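Local coordinates for protein alanine dehydrogenase (Archaeoglobus fulgidus, PDB 1OMO) that catalyses the reversible NAD(+)-dependent oxidative deamination of L-alanine to pyruvate, working as a homodimer with a Rossmann-fold NAD domain, at residues Y119-N124 / C188-T193. Numbering follows the deposited sequence.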
ATOM      1  N   TYR A 119       0.327  17.205 -26.128  1.00 22.82           N
ATOM      2  CA  TYR A 119       1.747  17.145 -26.452  1.00 22.64           C
ATOM      3  C   TYR A 119       2.095  16.274 -27.635  1.00 23.82           C
ATOM      4  O   TYR A 119       3.117  16.477 -28.276  1.00 24.92           O
ATOM      5  CB  TYR A 119       2.536  16.619 -25.246  1.00 22.89           C
ATOM      6  CG  TYR A 119       2.766  17.655 -24.168  1.00 24.15           C
ATOM      7  CD1 TYR A 119       3.864  18.504 -24.227  1.00 25.30           C
ATOM      8  CD2 TYR A 119       1.869  17.811 -23.121  1.00 22.86           C
ATOM      9  CE1 TYR A 119       4.074  19.490 -23.263  1.00 25.87           C
ATOM     10  CE2 TYR A 119       2.055  18.797 -22.156  1.00 24.11           C
ATOM     11  CZ  TYR A 119       3.168  19.637 -22.234  1.00 27.32           C
ATOM     12  OH  TYR A 119       3.379  20.632 -21.299  1.00 27.30           O
ATOM     13  N   LEU A 120       1.251  15.303 -27.933  1.00 23.31           N
ATOM     14  CA  LEU A 120       1.576  14.365 -28.979  1.00 22.57           C
ATOM     15  C   LEU A 120       0.787  14.401 -30.285  1.00 21.58           C
ATOM     16  O   LEU A 120       1.310  14.008 -31.314  1.00 21.71           O
ATOM     17  CB  LEU A 120       1.503  12.962 -28.380  1.00 21.05           C
ATOM     18  CG  LEU A 120       2.710  12.261 -27.779  1.00 21.25           C
ATOM     19  CD1 LEU A 120       3.871  13.169 -27.572  1.00 17.80           C
ATOM     20  CD2 LEU A 120       2.245  11.600 -26.486  1.00 21.76           C
ATOM     21  N   ALA A 121      -0.456  14.864 -30.245  1.00 21.63           N
ATOM     22  CA  ALA A 121      -1.301  14.890 -31.439  1.00 20.71           C
ATOM     23  C   ALA A 121      -1.062  16.106 -32.320  1.00 21.84           C
ATOM     24  O   ALA A 121      -0.651  17.155 -31.829  1.00 22.13           O
ATOM     25  CB  ALA A 121      -2.766  14.840 -31.039  1.00 20.31           C
ATOM     26  N   ARG A 122      -1.333  15.964 -33.617  1.00 22.26           N
ATOM     27  CA  ARG A 122      -1.155  17.072 -34.559  1.00 23.65           C
ATOM     28  C   ARG A 122      -1.948  18.264 -34.083  1.00 24.02           C
ATOM     29  O   ARG A 122      -3.127  18.139 -33.731  1.00 24.05           O
ATOM     30  CB  ARG A 122      -1.643  16.685 -35.935  1.00 22.98           C
ATOM     31  CG  ARG A 122      -0.786  15.691 -36.632  1.00 24.62           C
ATOM     32  CD  ARG A 122      -1.318  15.474 -38.020  1.00 28.51           C
ATOM     33  NE  ARG A 122      -2.317  14.410 -38.087  1.00 27.45           N
ATOM     34  CZ  ARG A 122      -3.581  14.605 -38.402  1.00 26.68           C
ATOM     35  NH1 ARG A 122      -4.005  15.835 -38.664  1.00 27.22           N
ATOM     36  NH2 ARG A 122      -4.403  13.573 -38.494  1.00 23.91           N
ATOM     37  N   LYS A 123      -1.311  19.422 -34.064  1.00 25.25           N
ATOM     38  CA  LYS A 123      -1.983  20.620 -33.605  1.00 27.71           C
ATOM     39  C   LYS A 123      -3.298  20.908 -34.339  1.00 26.84           C
ATOM     40  O   LYS A 123      -4.162  21.611 -33.807  1.00 27.42           O
ATOM     41  CB  LYS A 123      -1.008  21.799 -33.678  1.00 31.09           C
ATOM     42  CG  LYS A 123       0.118  21.653 -32.655  1.00 33.61           C
ATOM     43  CD  LYS A 123       1.465  22.076 -33.216  1.00 37.04           C
ATOM     44  CE  LYS A 123       1.645  23.594 -33.213  1.00 40.36           C
ATOM     45  NZ  LYS A 123       2.418  24.111 -32.028  1.00 39.08           N
ATOM     46  N   ASN A 124      -3.482  20.317 -35.522  1.00 26.51           N
ATOM     47  CA  ASN A 124      -4.710  20.526 -36.313  1.00 27.12           C
ATOM     48  C   ASN A 124      -5.797  19.423 -36.178  1.00 26.51           C
ATOM     49  O   ASN A 124      -6.766  19.405 -36.941  1.00 27.31           O
ATOM     50  CB  ASN A 124      -4.351  20.717 -37.808  1.00 24.59           C
ATOM     51  CG  ASN A 124      -3.769  19.449 -38.452  1.00 26.15           C
ATOM     52  OD1 ASN A 124      -3.461  18.477 -37.779  1.00 23.37           O
ATOM     53  ND2 ASN A 124      -3.605  19.478 -39.760  1.00 25.36           N
ATOM     54  N   CYS A 188      -9.377   8.707 -37.975  1.00 18.15           N
ATOM     55  CA  CYS A 188      -9.497  10.000 -37.308  1.00 18.43           C
ATOM     56  C   CYS A 188      -8.129  10.605 -37.068  1.00 18.28           C
ATOM     57  O   CYS A 188      -7.130  10.016 -37.443  1.00 22.34           O
ATOM     58  CB  CYS A 188     -10.185   9.799 -35.956  1.00 19.29           C
ATOM     59  SG  CYS A 188      -9.290   8.620 -34.910  1.00 21.33           S
ATOM     60  N   ASP A 189      -8.065  11.770 -36.435  1.00 18.66           N
ATOM     61  CA  ASP A 189      -6.757  12.376 -36.124  1.00 19.11           C
ATOM     62  C   ASP A 189      -6.284  11.929 -34.709  1.00 17.31           C
ATOM     63  O   ASP A 189      -5.096  11.730 -34.472  1.00 15.66           O
ATOM     64  CB  ASP A 189      -6.846  13.908 -36.177  1.00 20.96           C
ATOM     65  CG  ASP A 189      -7.524  14.421 -37.457  1.00 23.55           C
ATOM     66  OD1 ASP A 189      -7.126  13.993 -38.563  1.00 24.01           O
ATOM     67  OD2 ASP A 189      -8.457  15.248 -37.348  1.00 24.27           O
ATOM     68  N   VAL A 190      -7.246  11.766 -33.797  1.00 18.08           N
ATOM     69  CA  VAL A 190      -7.016  11.347 -32.411  1.00 17.09           C
ATOM     70  C   VAL A 190      -7.994  10.194 -32.150  1.00 18.36           C
ATOM     71  O   VAL A 190      -9.221  10.362 -32.268  1.00 18.48           O
ATOM     72  CB  VAL A 190      -7.302  12.526 -31.416  1.00 16.46           C
ATOM     73  CG1 VAL A 190      -7.155  12.064 -29.952  1.00 15.35           C
ATOM     74  CG2 VAL A 190      -6.316  13.690 -31.705  1.00 15.05           C
ATOM     75  N   LEU A 191      -7.442   9.027 -31.822  1.00 16.67           N
ATOM     76  CA  LEU A 191      -8.232   7.827 -31.553  1.00 18.01           C
ATOM     77  C   LEU A 191      -8.064   7.431 -30.072  1.00 16.61           C
ATOM     78  O   LEU A 191      -6.949   7.194 -29.616  1.00 19.54           O
ATOM     79  CB  LEU A 191      -7.756   6.690 -32.485  1.00 15.92           C
ATOM     80  CG  LEU A 191      -8.337   5.269 -32.319  1.00 19.27           C
ATOM     81  CD1 LEU A 191      -9.846   5.265 -32.611  1.00 15.27           C
ATOM     82  CD2 LEU A 191      -7.614   4.292 -33.272  1.00 16.82           C
ATOM     83  N   VAL A 192      -9.174   7.384 -29.345  1.00 16.39           N
ATOM     84  CA  VAL A 192      -9.211   7.044 -27.924  1.00 15.02           C
ATOM     85  C   VAL A 192      -9.742   5.607 -27.711  1.00 17.27           C
ATOM     86  O   VAL A 192     -10.945   5.396 -27.832  1.00 20.18           O
ATOM     87  CB  VAL A 192     -10.185   7.984 -27.181  1.00 12.85           C
ATOM     88  CG1 VAL A 192     -10.167   7.687 -25.699  1.00 10.74           C
ATOM     89  CG2 VAL A 192      -9.851   9.435 -27.480  1.00 13.00           C
ATOM     90  N   THR A 193      -8.888   4.629 -27.403  1.00 17.64           N
ATOM     91  CA  THR A 193      -9.380   3.264 -27.174  1.00 16.25           C
ATOM     92  C   THR A 193      -9.600   3.090 -25.674  1.00 17.16           C
ATOM     93  O   THR A 193      -8.711   3.268 -24.880  1.00 18.97           O
ATOM     94  CB  THR A 193      -8.422   2.209 -27.720  1.00 15.55           C
ATOM     95  OG1 THR A 193      -7.226   2.227 -26.963  1.00 14.81           O
ATOM     96  CG2 THR A 193      -8.101   2.494 -29.224  1.00 16.99           C
TER
HETATM   97  O   HOH W   1      -4.649  10.754 -38.946  1.00 20.31           O
HETATM   98  O   HOH W   2      -2.792  13.509 -34.595  1.00 22.04           O
HETATM   99  O   HOH W   3      -6.107  16.109 -40.304  1.00 35.07           O
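R122 reaches from the loop after helix 102-120 to D189, just before strand 190-193. From CB the chain sets CG anti to the carbonyl carbon (chi1 -71°), then bends at chi3, which carries the guanidinium over to the aspartate. NE donates to the carbonyl of G210. R122 NH1 turns back to N124 OD1 at 2.8 Å in a well-bent bond, the oxygen tilted from the guanidinium plane, and also holds a water that donates to D189 OD1. R122 NH2 makes the salt bridge, 2.8 Å to D189 OD1 and straighter at 161°. The oxygen lies close to the guanidinium plane, but NH2 meets it on the anti side and tilted out of the carboxylate plane, and the guanidinium and carboxylate planes stand 83° apart. A second water joins NH2 to C188 O. A lysine in place of R122 would probably lose several of these bonds at once, leaving N124 OD1 or G210 O without its donor. D189 OD2 takes the backbone amides of S126 and V127, so the carboxylate holds R122 on one oxygen and the start of strand 127-131 on the other. Deeper in, A121 CB packs on V190 CG2 at 3.8 Å, and a water bridges R122 N to D189 O. The arrangement belongs to the Rossmann-fold NAD domain: the loop from helix 102-120 is pinned where two neighbouring inner strands of the parallel sheet, 127-131 and 190-193, begin.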